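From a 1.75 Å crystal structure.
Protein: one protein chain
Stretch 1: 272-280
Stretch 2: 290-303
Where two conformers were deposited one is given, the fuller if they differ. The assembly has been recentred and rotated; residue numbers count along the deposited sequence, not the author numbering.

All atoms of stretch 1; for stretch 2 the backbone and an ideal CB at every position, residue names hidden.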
ATOM      1  N   CYS A 272      22.335 -15.742   0.716  1.00 33.45           N
ATOM      2  CA  CYS A 272      22.704 -15.224   2.038  1.00 36.27           C
ATOM      3  C   CYS A 272      21.505 -15.234   2.983  1.00 32.67           C
ATOM      4  O   CYS A 272      21.625 -15.584   4.161  1.00 32.13           O
ATOM      5  CB  CYS A 272      23.247 -13.795   1.894  1.00 42.32           C
ATOM      6  SG  CYS A 272      23.496 -12.890   3.435  1.00 51.16           S
ATOM      7  N   LYS A 273      20.357 -14.823   2.454  1.00 30.03           N
ATOM      8  CA  LYS A 273      19.091 -14.906   3.163  1.00 28.81           C
ATOM      9  C   LYS A 273      17.983 -15.173   2.153  1.00 24.34           C
ATOM     10  O   LYS A 273      17.995 -14.629   1.047  1.00 21.46           O
ATOM     11  CB  LYS A 273      18.803 -13.617   3.932  1.00 33.32           C
ATOM     12  CG  LYS A 273      17.679 -13.777   4.941  1.00 38.19           C
ATOM     13  CD  LYS A 273      17.263 -12.468   5.578  1.00 44.14           C
ATOM     14  CE  LYS A 273      16.170 -12.718   6.605  1.00 48.74           C
ATOM     15  NZ  LYS A 273      15.687 -11.465   7.244  1.00 53.30           N
ATOM     16  N   LEU A 274      17.030 -16.006   2.552  1.00 21.82           N
ATOM     17  CA  LEU A 274      15.952 -16.443   1.683  1.00 20.60           C
ATOM     18  C   LEU A 274      14.672 -16.567   2.508  1.00 19.49           C
ATOM     19  O   LEU A 274      14.694 -17.113   3.604  1.00 20.78           O
ATOM     20  CB  LEU A 274      16.330 -17.774   1.041  1.00 21.41           C
ATOM     21  CG  LEU A 274      15.285 -18.514   0.210  1.00 21.97           C
ATOM     22  CD1 LEU A 274      14.814 -17.683  -0.971  1.00 22.46           C
ATOM     23  CD2 LEU A 274      15.842 -19.852  -0.246  1.00 22.33           C
ATOM     24  N   GLU A 275      13.571 -16.045   1.979  1.00 18.56           N
ATOM     25  CA  GLU A 275      12.292 -16.048   2.679  1.00 19.27           C
ATOM     26  C   GLU A 275      11.173 -16.213   1.663  1.00 18.66           C
ATOM     27  O   GLU A 275      11.252 -15.687   0.555  1.00 19.48           O
ATOM     28  CB  GLU A 275      12.134 -14.736   3.464  1.00 21.79           C
ATOM     29  CG  GLU A 275      10.773 -14.503   4.113  1.00 23.48           C
ATOM     30  CD  GLU A 275      10.788 -13.346   5.103  1.00 25.06           C
ATOM     31  OE1 GLU A 275      11.518 -13.423   6.114  1.00 29.67           O
ATOM     32  OE2 GLU A 275      10.067 -12.357   4.880  1.00 24.83           O
ATOM     33  N   VAL A 276      10.146 -16.967   2.046  1.00 17.95           N
ATOM     34  CA  VAL A 276       8.916 -17.079   1.270  1.00 17.95           C
ATOM     35  C   VAL A 276       7.751 -16.730   2.192  1.00 18.05           C
ATOM     36  O   VAL A 276       7.743 -17.126   3.364  1.00 18.57           O
ATOM     37  CB  VAL A 276       8.735 -18.476   0.614  1.00 19.45           C
ATOM     38  CG1 VAL A 276       8.622 -19.592   1.647  1.00 21.05           C
ATOM     39  CG2 VAL A 276       7.525 -18.480  -0.319  1.00 19.17           C
ATOM     40  N   LYS A 277       6.783 -15.988   1.661  1.00 17.62           N
ATOM     41  CA  LYS A 277       5.593 -15.588   2.415  1.00 18.03           C
ATOM     42  C   LYS A 277       4.343 -15.848   1.582  1.00 18.09           C
ATOM     43  O   LYS A 277       4.223 -15.352   0.460  1.00 17.22           O
ATOM     44  CB  LYS A 277       5.680 -14.105   2.801  1.00 19.30           C
ATOM     45  CG  LYS A 277       4.435 -13.506   3.455  1.00 21.03           C
ATOM     46  CD  LYS A 277       4.102 -14.145   4.795  1.00 23.29           C
ATOM     47  CE  LYS A 277       2.728 -13.714   5.301  1.00 26.16           C
ATOM     48  NZ  LYS A 277       2.740 -12.405   6.003  1.00 28.07           N
ATOM     49  N   GLU A 278       3.425 -16.633   2.141  1.00 18.61           N
ATOM     50  CA  GLU A 278       2.096 -16.814   1.580  1.00 19.75           C
ATOM     51  C   GLU A 278       1.186 -15.815   2.270  1.00 19.57           C
ATOM     52  O   GLU A 278       1.087 -15.827   3.499  1.00 20.89           O
ATOM     53  CB  GLU A 278       1.585 -18.234   1.837  1.00 21.72           C
ATOM     54  CG  GLU A 278       0.157 -18.482   1.365  1.00 23.03           C
ATOM     55  CD  GLU A 278      -0.261 -19.936   1.476  1.00 26.41           C
ATOM     56  OE1 GLU A 278      -1.152 -20.355   0.710  1.00 27.75           O
ATOM     57  OE2 GLU A 278       0.287 -20.661   2.332  1.00 30.61           O
ATOM     58  N   TYR A 279       0.529 -14.961   1.489  1.00 18.96           N
ATOM     59  CA  TYR A 279      -0.426 -13.994   2.030  1.00 18.13           C
ATOM     60  C   TYR A 279      -1.824 -14.600   1.986  1.00 17.84           C
ATOM     61  O   TYR A 279      -2.398 -14.765   0.913  1.00 16.68           O
ATOM     62  CB  TYR A 279      -0.365 -12.671   1.257  1.00 17.67           C
ATOM     63  CG  TYR A 279       0.861 -11.858   1.593  1.00 17.03           C
ATOM     64  CD1 TYR A 279       0.874 -11.026   2.705  1.00 18.51           C
ATOM     65  CD2 TYR A 279       2.019 -11.936   0.816  1.00 16.68           C
ATOM     66  CE1 TYR A 279       1.991 -10.282   3.035  1.00 18.28           C
ATOM     67  CE2 TYR A 279       3.148 -11.196   1.142  1.00 17.65           C
ATOM     68  CZ  TYR A 279       3.129 -10.372   2.255  1.00 18.21           C
ATOM     69  OH  TYR A 279       4.227  -9.636   2.600  1.00 18.12           O
ATOM     70  N   LEU A 280      -2.363 -14.944   3.156  1.00 18.56           N
ATOM     71  CA  LEU A 280      -3.658 -15.622   3.230  1.00 18.62           C
ATOM     72  C   LEU A 280      -4.791 -14.757   2.689  1.00 18.44           C
ATOM     73  O   LEU A 280      -4.859 -13.560   2.972  1.00 18.19           O
ATOM     74  CB  LEU A 280      -3.983 -16.042   4.667  1.00 20.34           C
ATOM     75  CG  LEU A 280      -3.172 -17.168   5.300  1.00 23.37           C
ATOM     76  CD1 LEU A 280      -3.726 -17.457   6.690  1.00 24.50           C
ATOM     77  CD2 LEU A 280      -3.187 -18.433   4.448  1.00 25.74           C
ATOM     78  N   UNK A 290       0.037  -5.655   0.009  1.00 18.72           N
ATOM     79  CA  UNK A 290       0.683  -6.378   1.114  1.00 17.92           C
ATOM     80  C   UNK A 290       2.094  -6.883   0.809  1.00 17.34           C
ATOM     81  O   UNK A 290       2.979  -6.762   1.664  1.00 16.80           O
ATOM     82  CB  UNK A 290      -0.189  -7.570   1.513  1.00 17.92           C
ATOM     83  N   UNK A 291       2.300  -7.430  -0.391  1.00 17.17           N
ATOM     84  CA  UNK A 291       3.611  -7.971  -0.777  1.00 17.04           C
ATOM     85  C   UNK A 291       4.662  -6.876  -0.960  1.00 16.82           C
ATOM     86  O   UNK A 291       5.828  -7.070  -0.599  1.00 16.28           O
ATOM     87  CB  UNK A 291       3.483  -8.777  -2.071  1.00 17.04           C
ATOM     88  N   UNK A 292       4.259  -5.735  -1.517  1.00 16.47           N
ATOM     89  CA  UNK A 292       5.164  -4.590  -1.654  1.00 16.83           C
ATOM     90  C   UNK A 292       5.496  -4.008  -0.286  1.00 16.84           C
ATOM     91  O   UNK A 292       6.669  -3.817   0.035  1.00 16.43           O
ATOM     92  CB  UNK A 292       4.544  -3.515  -2.549  1.00 16.83           C
ATOM     93  N   UNK A 293       4.465  -3.763   0.525  1.00 17.15           N
ATOM     94  CA  UNK A 293       4.666  -3.288   1.894  0.50 17.90           C
ATOM     95  C   UNK A 293       5.586  -4.232   2.660  1.00 17.52           C
ATOM     96  O   UNK A 293       6.540  -3.791   3.301  1.00 17.98           O
ATOM     97  CB  UNK A 293       3.325  -3.153   2.619  0.50 17.90           C
ATOM     98  N   UNK A 294       5.298  -5.530   2.580  1.00 17.27           N
ATOM     99  CA  UNK A 294       6.104  -6.564   3.232  1.00 16.45           C
ATOM    100  C   UNK A 294       7.546  -6.614   2.756  1.00 15.69           C
ATOM    101  O   UNK A 294       8.464  -6.795   3.560  1.00 15.56           O
ATOM    102  CB  UNK A 294       5.459  -7.933   3.008  1.00 16.45           C
ATOM    103  N   UNK A 295       7.744  -6.458   1.449  1.00 15.63           N
ATOM    104  CA  UNK A 295       9.088  -6.379   0.863  1.00 16.54           C
ATOM    105  C   UNK A 295       9.876  -5.175   1.354  1.00 16.64           C
ATOM    106  O   UNK A 295      11.069  -5.289   1.646  1.00 18.11           O
ATOM    107  CB  UNK A 295       8.990  -6.331  -0.663  1.00 16.54           C
ATOM    108  N   UNK A 296       9.202  -4.030   1.463  1.00 16.92           N
ATOM    109  CA  UNK A 296       9.811  -2.807   1.993  1.00 18.30           C
ATOM    110  C   UNK A 296      10.247  -3.020   3.450  1.00 17.87           C
ATOM    111  O   UNK A 296      11.369  -2.668   3.815  1.00 17.84           O
ATOM    112  CB  UNK A 296       8.833  -1.634   1.894  1.00 18.30           C
ATOM    113  N   UNK A 297       9.368  -3.603   4.267  1.00 18.09           N
ATOM    114  CA  UNK A 297       9.698  -3.899   5.669  1.00 19.22           C
ATOM    115  C   UNK A 297      10.849  -4.897   5.781  1.00 19.60           C
ATOM    116  O   UNK A 297      11.757  -4.711   6.598  1.00 20.11           O
ATOM    117  CB  UNK A 297       8.469  -4.446   6.397  1.00 19.22           C
ATOM    118  N   UNK A 298      10.803  -5.942   4.956  1.00 19.61           N
ATOM    119  CA  UNK A 298      11.871  -6.938   4.872  1.00 19.87           C
ATOM    120  C   UNK A 298      13.209  -6.265   4.558  1.00 20.04           C
ATOM    121  O   UNK A 298      14.204  -6.517   5.233  1.00 18.90           O
ATOM    122  CB  UNK A 298      11.542  -7.988   3.809  1.00 19.87           C
ATOM    123  N   UNK A 299      13.203  -5.386   3.559  1.00 20.89           N
ATOM    124  CA  UNK A 299      14.394  -4.626   3.167  1.00 21.97           C
ATOM    125  C   UNK A 299      14.932  -3.764   4.313  1.00 21.81           C
ATOM    126  O   UNK A 299      16.120  -3.826   4.627  1.00 21.39           O
ATOM    127  CB  UNK A 299      14.074  -3.740   1.962  1.00 21.97           C
ATOM    128  N   UNK A 300      14.049  -2.996   4.950  1.00 22.14           N
ATOM    129  CA  UNK A 300      14.440  -2.133   6.070  1.00 22.86           C
ATOM    130  C   UNK A 300      14.947  -2.918   7.289  1.00 21.88           C
ATOM    131  O   UNK A 300      15.822  -2.435   8.003  1.00 22.26           O
ATOM    132  CB  UNK A 300      13.251  -1.263   6.485  1.00 22.86           C
ATOM    133  N   UNK A 301      14.421  -4.127   7.500  1.00 21.50           N
ATOM    134  CA  UNK A 301      14.868  -4.994   8.605  1.00 21.54           C
ATOM    135  C   UNK A 301      16.273  -5.585   8.429  1.00 21.24           C
ATOM    136  O   UNK A 301      16.873  -6.033   9.408  1.00 23.10           O
ATOM    137  CB  UNK A 301      13.871  -6.142   8.776  1.00 21.54           C
ATOM    138  N   UNK A 302      16.789  -5.596   7.201  1.00 20.78           N
ATOM    139  CA  UNK A 302      18.156  -6.062   6.933  1.00 21.46           C
ATOM    140  C   UNK A 302      19.250  -5.125   7.455  1.00 22.90           C
ATOM    141  O   UNK A 302      20.395  -5.554   7.593  1.00 25.01           O
ATOM    142  CB  UNK A 302      18.340  -6.250   5.426  1.00 21.46           C
ATOM    143  N   UNK A 303      18.913  -3.859   7.717  1.00 24.87           N
ATOM    144  CA  UNK A 303      19.909  -2.849   8.107  1.00 27.17           C
ATOM    145  C   UNK A 303      20.626  -3.156   9.418  1.00 27.19           C
ATOM    146  O   UNK A 303      21.853  -3.045   9.487  1.00 26.44           O
ATOM    147  CB  UNK A 303      19.231  -1.482   8.222  1.00 27.17           C
TER

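Stretch 1 is mostly a strand; most of stretch 2 is a helix running roughly antiparallel to it, at 148°. The side chains of Lys273, Glu275 and Tyr279 reach across; few helix positions meet them.

Position 290 points toward the strand. Its ideal CB lies 3.8 Å from Tyr279 CE1, so a compact apolar side chain would suit it. Its phi of -58° also permits proline. The residue is Pro290. Its CB packs 3.9 Å from Tyr279 CD1 and makes an off-centre CH-pi contact with the ring. Water 3 bridges the two, donating to Pro290 O (2.7 Å) and hydrogen-bonding Tyr279 OH (2.9 Å).

Position 291 points sideways. The ideal CB is 4.0 Å from Tyr279 CE2, close enough for a small apolar group to touch the ring. Ala291 does so: its CB sits 4.0 Å from CE2 of Tyr279, and its N lies over one ring face.

Position 292 points away and 293 sideways, with nothing of the strand near either CB. They are Leu292 and Ser293.

Position 294 faces the strand directly. An ideal CB would be 2.1 Å from Tyr279 OH, a clash, so only glycine fits this arrangement. Gly294 lets the tyrosine come close: its CA is 3.7 Å from Tyr279 OH.

Position 295 is out of contact, but an ideal CB would be crowded at 3.2 Å by the O atom of 291. This favours glycine, and Gly295 is found.

Positions 296, 297, 299 and 300 are out of reach of the strand, which leaves the choice open. They are Ile296, Met297, Leu299 and Ser300.

Position 298 points toward the strand, its ideal CB 4.7 Å from Glu275 OE2. Beyond it lie the carboxylate of Glu275 and the long chain of Lys273. A large side chain would fill the gap; aromatic, long aliphatic or basic groups are plausible. Phe298, with chi1 t, extends its ring there. CD1 of Phe298 is 3.5 Å from Glu275 OE2, and CE1 is 3.8 Å from Lys273 NZ. Water 1 links Lys273 NZ (2.8 Å) to Phe298 O (2.8 Å).

Position 301 points toward the strand but across open space, where a polar group is reasonable. Asn301 makes no direct contact. Water 2 weakly links its O (3.3 Å) to Lys273 NZ (2.9 Å).

Position 302 points sideways, but a flexible apolar chain could reach the methylenes of Lys273. Leu302 does, with CD2 3.8 Å from Lys273 CD.

Position 303 is out of reach and unconstrained here. It is Ser303.

Stretch 2 (290-303) PALSGGIMFLSNLS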
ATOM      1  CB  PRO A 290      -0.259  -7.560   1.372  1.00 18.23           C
ATOM      2  CG  PRO A 290      -1.586  -7.109   0.879  1.00 18.94           C
ATOM      3  CD  PRO A 290      -1.331  -6.141  -0.241  1.00 18.51           C
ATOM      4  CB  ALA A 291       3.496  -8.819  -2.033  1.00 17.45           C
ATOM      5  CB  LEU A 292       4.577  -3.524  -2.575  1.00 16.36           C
ATOM      6  CG  LEU A 292       5.400  -2.248  -2.794  1.00 15.90           C
ATOM      7  CD1 LEU A 292       6.857  -2.521  -3.166  1.00 15.79           C
ATOM      8  CD2 LEU A 292       4.728  -1.432  -3.877  1.00 16.22           C
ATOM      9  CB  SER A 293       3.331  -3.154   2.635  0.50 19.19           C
ATOM     10  OG  SER A 293       2.525  -2.145   2.056  0.50 22.57           O
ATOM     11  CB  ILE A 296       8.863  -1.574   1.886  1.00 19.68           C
ATOM     12  CG1 ILE A 296       8.531  -1.224   0.418  1.00 20.44           C
ATOM     13  CG2 ILE A 296       9.455  -0.341   2.565  1.00 20.23           C
ATOM     14  CD1 ILE A 296       9.681  -0.729  -0.428  1.00 22.42           C
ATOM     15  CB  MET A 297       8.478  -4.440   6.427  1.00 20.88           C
ATOM     16  CG  MET A 297       7.310  -3.477   6.578  1.00 23.53           C
ATOM     17  SD  MET A 297       7.699  -1.898   7.352  1.00 28.71           S
ATOM     18  CE  MET A 297       8.139  -0.892   5.946  1.00 29.06           C
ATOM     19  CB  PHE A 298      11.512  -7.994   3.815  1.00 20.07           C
ATOM     20  CG  PHE A 298      12.599  -9.001   3.540  1.00 19.61           C
ATOM     21  CD1 PHE A 298      12.706 -10.162   4.300  1.00 20.56           C
ATOM     22  CD2 PHE A 298      13.481  -8.815   2.483  1.00 19.37           C
ATOM     23  CE1 PHE A 298      13.694 -11.100   4.030  1.00 20.91           C
ATOM     24  CE2 PHE A 298      14.468  -9.748   2.208  1.00 20.56           C
ATOM     25  CZ  PHE A 298      14.574 -10.895   2.976  1.00 20.40           C
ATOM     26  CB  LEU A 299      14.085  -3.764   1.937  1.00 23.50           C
ATOM     27  CG  LEU A 299      15.168  -2.848   1.370  1.00 25.60           C
ATOM     28  CD1 LEU A 299      16.418  -3.628   0.989  1.00 26.97           C
ATOM     29  CD2 LEU A 299      14.605  -2.106   0.166  1.00 26.70           C
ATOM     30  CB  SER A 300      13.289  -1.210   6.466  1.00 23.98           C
ATOM     31  OG  SER A 300      12.947  -0.350   5.389  1.00 26.36           O
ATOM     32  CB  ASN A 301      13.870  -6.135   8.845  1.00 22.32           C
ATOM     33  CG  ASN A 301      12.530  -5.644   9.371  1.00 23.48           C
ATOM     34  OD1 ASN A 301      12.422  -4.551   9.936  1.00 23.31           O
ATOM     35  ND2 ASN A 301      11.497  -6.453   9.182  1.00 24.54           N
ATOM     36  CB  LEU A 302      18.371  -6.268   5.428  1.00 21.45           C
ATOM     37  CG  LEU A 302      17.525  -7.336   4.730  1.00 22.39           C
ATOM     38  CD1 LEU A 302      17.667  -7.223   3.217  1.00 21.95           C
ATOM     39  CD2 LEU A 302      17.895  -8.735   5.197  1.00 23.91           C
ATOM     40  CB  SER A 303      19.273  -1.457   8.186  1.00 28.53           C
ATOM     41  OG  SER A 303      18.921  -0.992   6.896  1.00 32.26           O
TER
HETATM   42  O   HOH W   1      14.627  -8.877   6.747  1.00 25.89           O
HETATM   43  O   HOH W   2      16.338  -9.244   9.000  1.00 31.22           O
HETATM   44  O   HOH W   3       3.170  -7.462   4.278  1.00 28.99           O
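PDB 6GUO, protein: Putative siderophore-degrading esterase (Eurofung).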